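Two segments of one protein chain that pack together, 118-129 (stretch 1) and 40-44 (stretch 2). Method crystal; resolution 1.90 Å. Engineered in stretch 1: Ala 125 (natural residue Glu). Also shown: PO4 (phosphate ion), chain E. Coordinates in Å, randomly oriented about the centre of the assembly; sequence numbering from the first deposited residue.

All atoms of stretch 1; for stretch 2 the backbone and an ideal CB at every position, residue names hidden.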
# COMPACT_ATOMS: atom_id res chain seq x y z
N ILE A 118 -8.31 -1.70 3.46
CA ILE A 118 -9.11 -0.65 2.85
C ILE A 118 -9.57 -1.04 1.45
O ILE A 118 -8.78 -1.48 0.62
CB ILE A 118 -8.33 0.68 2.76
CG1 ILE A 118 -9.21 1.77 2.15
CG2 ILE A 118 -7.07 0.52 1.94
CD1 ILE A 118 -10.45 2.09 2.96
N ALA A 119 -10.87 -0.89 1.20
CA ALA A 119 -11.40 -1.02 -0.15
C ALA A 119 -11.23 0.34 -0.81
O ALA A 119 -11.70 1.35 -0.28
CB ALA A 119 -12.86 -1.42 -0.12
N THR A 120 -10.56 0.38 -1.96
CA THR A 120 -10.24 1.66 -2.58
C THR A 120 -11.47 2.42 -3.07
O THR A 120 -11.40 3.63 -3.26
CB THR A 120 -9.22 1.51 -3.74
OG1 THR A 120 -9.80 0.72 -4.78
CG2 THR A 120 -7.94 0.85 -3.24
N ILE A 121 -12.59 1.74 -3.26
CA ILE A 121 -13.83 2.45 -3.58
C ILE A 121 -14.11 3.48 -2.50
O ILE A 121 -14.62 4.56 -2.78
CB ILE A 121 -15.05 1.52 -3.73
CG1 ILE A 121 -15.23 0.66 -2.47
CG2 ILE A 121 -14.92 0.65 -4.97
CD1 ILE A 121 -16.55 -0.07 -2.42
N ASP A 122 -13.78 3.14 -1.26
CA ASP A 122 -14.00 4.04 -0.13
C ASP A 122 -13.14 5.29 -0.24
O ASP A 122 -13.49 6.34 0.29
CB ASP A 122 -13.72 3.32 1.19
CG ASP A 122 -14.84 2.39 1.59
OD1 ASP A 122 -15.94 2.50 1.01
OD2 ASP A 122 -14.62 1.54 2.48
N LEU A 123 -12.00 5.16 -0.92
CA LEU A 123 -11.09 6.28 -1.13
C LEU A 123 -11.44 7.09 -2.37
O LEU A 123 -11.23 8.30 -2.40
CB LEU A 123 -9.66 5.77 -1.28
CG LEU A 123 -8.97 5.12 -0.08
CD1 LEU A 123 -7.57 4.65 -0.49
CD2 LEU A 123 -8.89 6.10 1.08
N GLU A 124 -11.96 6.42 -3.39
CA GLU A 124 -12.15 7.04 -4.69
C GLU A 124 -13.47 7.80 -4.82
O GLU A 124 -13.52 8.87 -5.42
CB GLU A 124 -12.02 6.01 -5.81
CG GLU A 124 -10.60 5.51 -6.03
CD GLU A 124 -10.40 4.90 -7.40
OE1 GLU A 124 -11.39 4.77 -8.15
OE2 GLU A 124 -9.25 4.56 -7.74
N ALA A 125 -14.54 7.23 -4.27
CA ALA A 125 -15.86 7.84 -4.39
C ALA A 125 -15.87 9.31 -3.96
O ALA A 125 -16.36 10.16 -4.70
CB ALA A 125 -16.90 7.04 -3.63
N PRO A 126 -15.33 9.61 -2.76
CA PRO A 126 -15.28 11.00 -2.30
C PRO A 126 -14.55 11.91 -3.28
O PRO A 126 -14.94 13.07 -3.45
CB PRO A 126 -14.48 10.91 -1.00
CG PRO A 126 -14.70 9.53 -0.52
CD PRO A 126 -14.83 8.67 -1.74
N LEU A 127 -13.50 11.39 -3.92
CA LEU A 127 -12.68 12.19 -4.83
C LEU A 127 -13.37 12.42 -6.18
O LEU A 127 -13.20 13.47 -6.79
CB LEU A 127 -11.31 11.55 -5.03
CG LEU A 127 -10.39 11.54 -3.80
CD1 LEU A 127 -9.12 10.77 -4.11
CD2 LEU A 127 -10.06 12.97 -3.36
N PHE A 128 -14.12 11.43 -6.65
CA PHE A 128 -14.88 11.58 -7.88
C PHE A 128 -16.01 12.59 -7.68
O PHE A 128 -16.29 13.41 -8.55
CB PHE A 128 -15.45 10.24 -8.34
CG PHE A 128 -14.50 9.42 -9.16
CD1 PHE A 128 -14.03 9.90 -10.38
CD2 PHE A 128 -14.07 8.18 -8.72
CE1 PHE A 128 -13.16 9.15 -11.14
CE2 PHE A 128 -13.19 7.43 -9.48
CZ PHE A 128 -12.73 7.91 -10.69
N ILE A 129 -16.65 12.51 -6.52
CA ILE A 129 -17.75 13.42 -6.21
C ILE A 129 -17.26 14.87 -6.12
O ILE A 129 -17.87 15.77 -6.69
CB ILE A 129 -18.46 13.01 -4.91
CG1 ILE A 129 -19.15 11.65 -5.10
CG2 ILE A 129 -19.46 14.07 -4.49
CD1 ILE A 129 -19.75 11.09 -3.82
N UNK A 40 -17.85 -6.90 -8.98
CA UNK A 40 -17.78 -6.61 -7.55
C UNK A 40 -16.77 -5.52 -7.24
O UNK A 40 -15.78 -5.35 -7.95
CB UNK A 40 -17.43 -7.88 -6.77
N UNK A 41 -17.03 -4.78 -6.17
CA UNK A 41 -16.07 -3.82 -5.64
C UNK A 41 -15.70 -2.73 -6.64
O UNK A 41 -14.53 -2.60 -7.02
CB UNK A 41 -14.80 -4.55 -5.19
N UNK A 42 -16.68 -1.96 -7.08
CA UNK A 42 -16.44 -0.95 -8.11
C UNK A 42 -17.02 0.41 -7.78
O UNK A 42 -17.94 0.54 -6.97
CB UNK A 42 -17.02 -1.43 -9.44
N UNK A 43 -16.48 1.43 -8.43
CA UNK A 43 -17.13 2.72 -8.53
C UNK A 43 -18.03 2.62 -9.75
O UNK A 43 -17.59 2.18 -10.81
CB UNK A 43 -16.13 3.87 -8.64
N UNK A 44 -19.29 2.99 -9.60
CA UNK A 44 -20.16 3.00 -10.76
C UNK A 44 -20.63 4.40 -11.11
O UNK A 44 -20.67 5.28 -10.26
CB UNK A 44 -21.37 2.09 -10.52
P PO4 E . -25.82 3.54 -3.52
O1 PO4 E . -24.98 4.70 -3.98
O2 PO4 E . -25.15 2.85 -2.35
O3 PO4 E . -27.20 4.01 -3.09
O4 PO4 E . -25.95 2.60 -4.68

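Position 40 lies outside the reach of stretch 1: nothing of that segment comes within 5.5 Å of its ideal CB. The backbone is extended (phi/psi -115/151), and the contact leaves the choice of side chain open. The residue is Tyr 40, whose side chain is out of reach of stretch 1.

Position 41 is more restrictive. Its phi/psi of 60/61 falls in the left-handed region, which favours glycine and, among residues with a side chain, asparagine above all, with aspartate also plausible; beta-branched residues fit poorly. The CA-to-CB bond points sideways, and the ideal CB of position 41 is 5.2 Å from CG2 of Ile 121, so a side chain of moderate length could turn back over Ile 121 and Ala 119. These offer methyl groups, with no charge to answer. The residue is Asn 41, with chi1 at -159° (t). Its end comes nearer than the CB direction alone suggests: ND2 lies 3.5 Å from CD1 of Ile 121 and 4.1 Å from CB of Ala 119. These are van der Waals contacts, and no hydrogen bond links the two stretches here.

At position 42 the strand begins, with phi/psi -133/159, and the CA-to-CB bond points away from stretch 1. Extended geometry suits beta-branched and aromatic residues, but stretch 1 hardly selects among side chains that leave CA away from it. Valine, isoleucine or threonine would all be reasonable. The residue is Val 42, in the m rotamer. It meets stretch 1 through its backbone, its C atom lying 3.5 Å from CG2 of Ile 121, while its side chain makes no close contact.

Position 43 faces the helix directly. The CA of position 43 is 6.0 Å from the CA of Ile 121, and its CB points toward a surface formed by Ile 121, Glu 124, Ala 125 and Phe 128. The ideal CB of position 43 is 4.7 Å from CE2 of Phe 128, 4.8 Å from OE1 of Glu 124 and 5.0 Å from CG2 of Ile 121. The carboxylate might invite a donor, yet most of the surroundings are apolar, and a branched aliphatic residue such as isoleucine, leucine or valine suits them best. The residue is Ile 43, with both chi angles in m. Its CD1 reaches the helix, 4.0 Å from CB of Ile 121 and 3.8 Å from CB of Ala 125, an engineered residue, while its CG2 approaches the Phe 128 ring obliquely, 4.1 Å from CD2 of Phe 128. Its CG1 passes 4.0 Å from OE1 of Glu 124, whose carboxylate is hydrogen-bonded elsewhere in the structure.

Position 44 continues the strand (phi/psi -115/154). Stretch 1 sets no demand, but phosphate O4, 7.4 Å from the ideal CB of position 44, would suit a long donor such as tyrosine, lysine or arginine. The residue is Tyr 44, whose OH donates a very short hydrogen bond of 2.5 Å to O4 of the phosphate ion.

Stretch 2 (40-44) YNVIY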
# COMPACT_ATOMS: atom_id res chain seq x y z
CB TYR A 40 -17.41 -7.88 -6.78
CG TYR A 40 -18.22 -9.10 -7.17
CD1 TYR A 40 -19.44 -9.38 -6.56
CD2 TYR A 40 -17.76 -9.98 -8.14
CE1 TYR A 40 -20.18 -10.49 -6.91
CE2 TYR A 40 -18.49 -11.10 -8.50
CZ TYR A 40 -19.70 -11.35 -7.88
OH TYR A 40 -20.43 -12.46 -8.24
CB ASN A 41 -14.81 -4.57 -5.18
CG ASN A 41 -13.99 -3.78 -4.18
OD1 ASN A 41 -12.80 -4.02 -4.01
ND2 ASN A 41 -14.63 -2.83 -3.51
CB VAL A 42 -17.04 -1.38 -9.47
CG1 VAL A 42 -16.41 -2.68 -9.96
CG2 VAL A 42 -18.55 -1.52 -9.35
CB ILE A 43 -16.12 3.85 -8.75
CG1 ILE A 43 -15.27 4.05 -7.50
CG2 ILE A 43 -16.84 5.15 -9.13
CD1 ILE A 43 -16.07 4.39 -6.25
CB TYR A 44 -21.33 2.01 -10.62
CG TYR A 44 -22.42 2.38 -9.64
CD1 TYR A 44 -23.55 3.06 -10.06
CD2 TYR A 44 -22.33 2.02 -8.30
CE1 TYR A 44 -24.57 3.38 -9.18
CE2 TYR A 44 -23.34 2.34 -7.41
CZ TYR A 44 -24.46 3.02 -7.86
OH TYR A 44 -25.47 3.34 -6.99
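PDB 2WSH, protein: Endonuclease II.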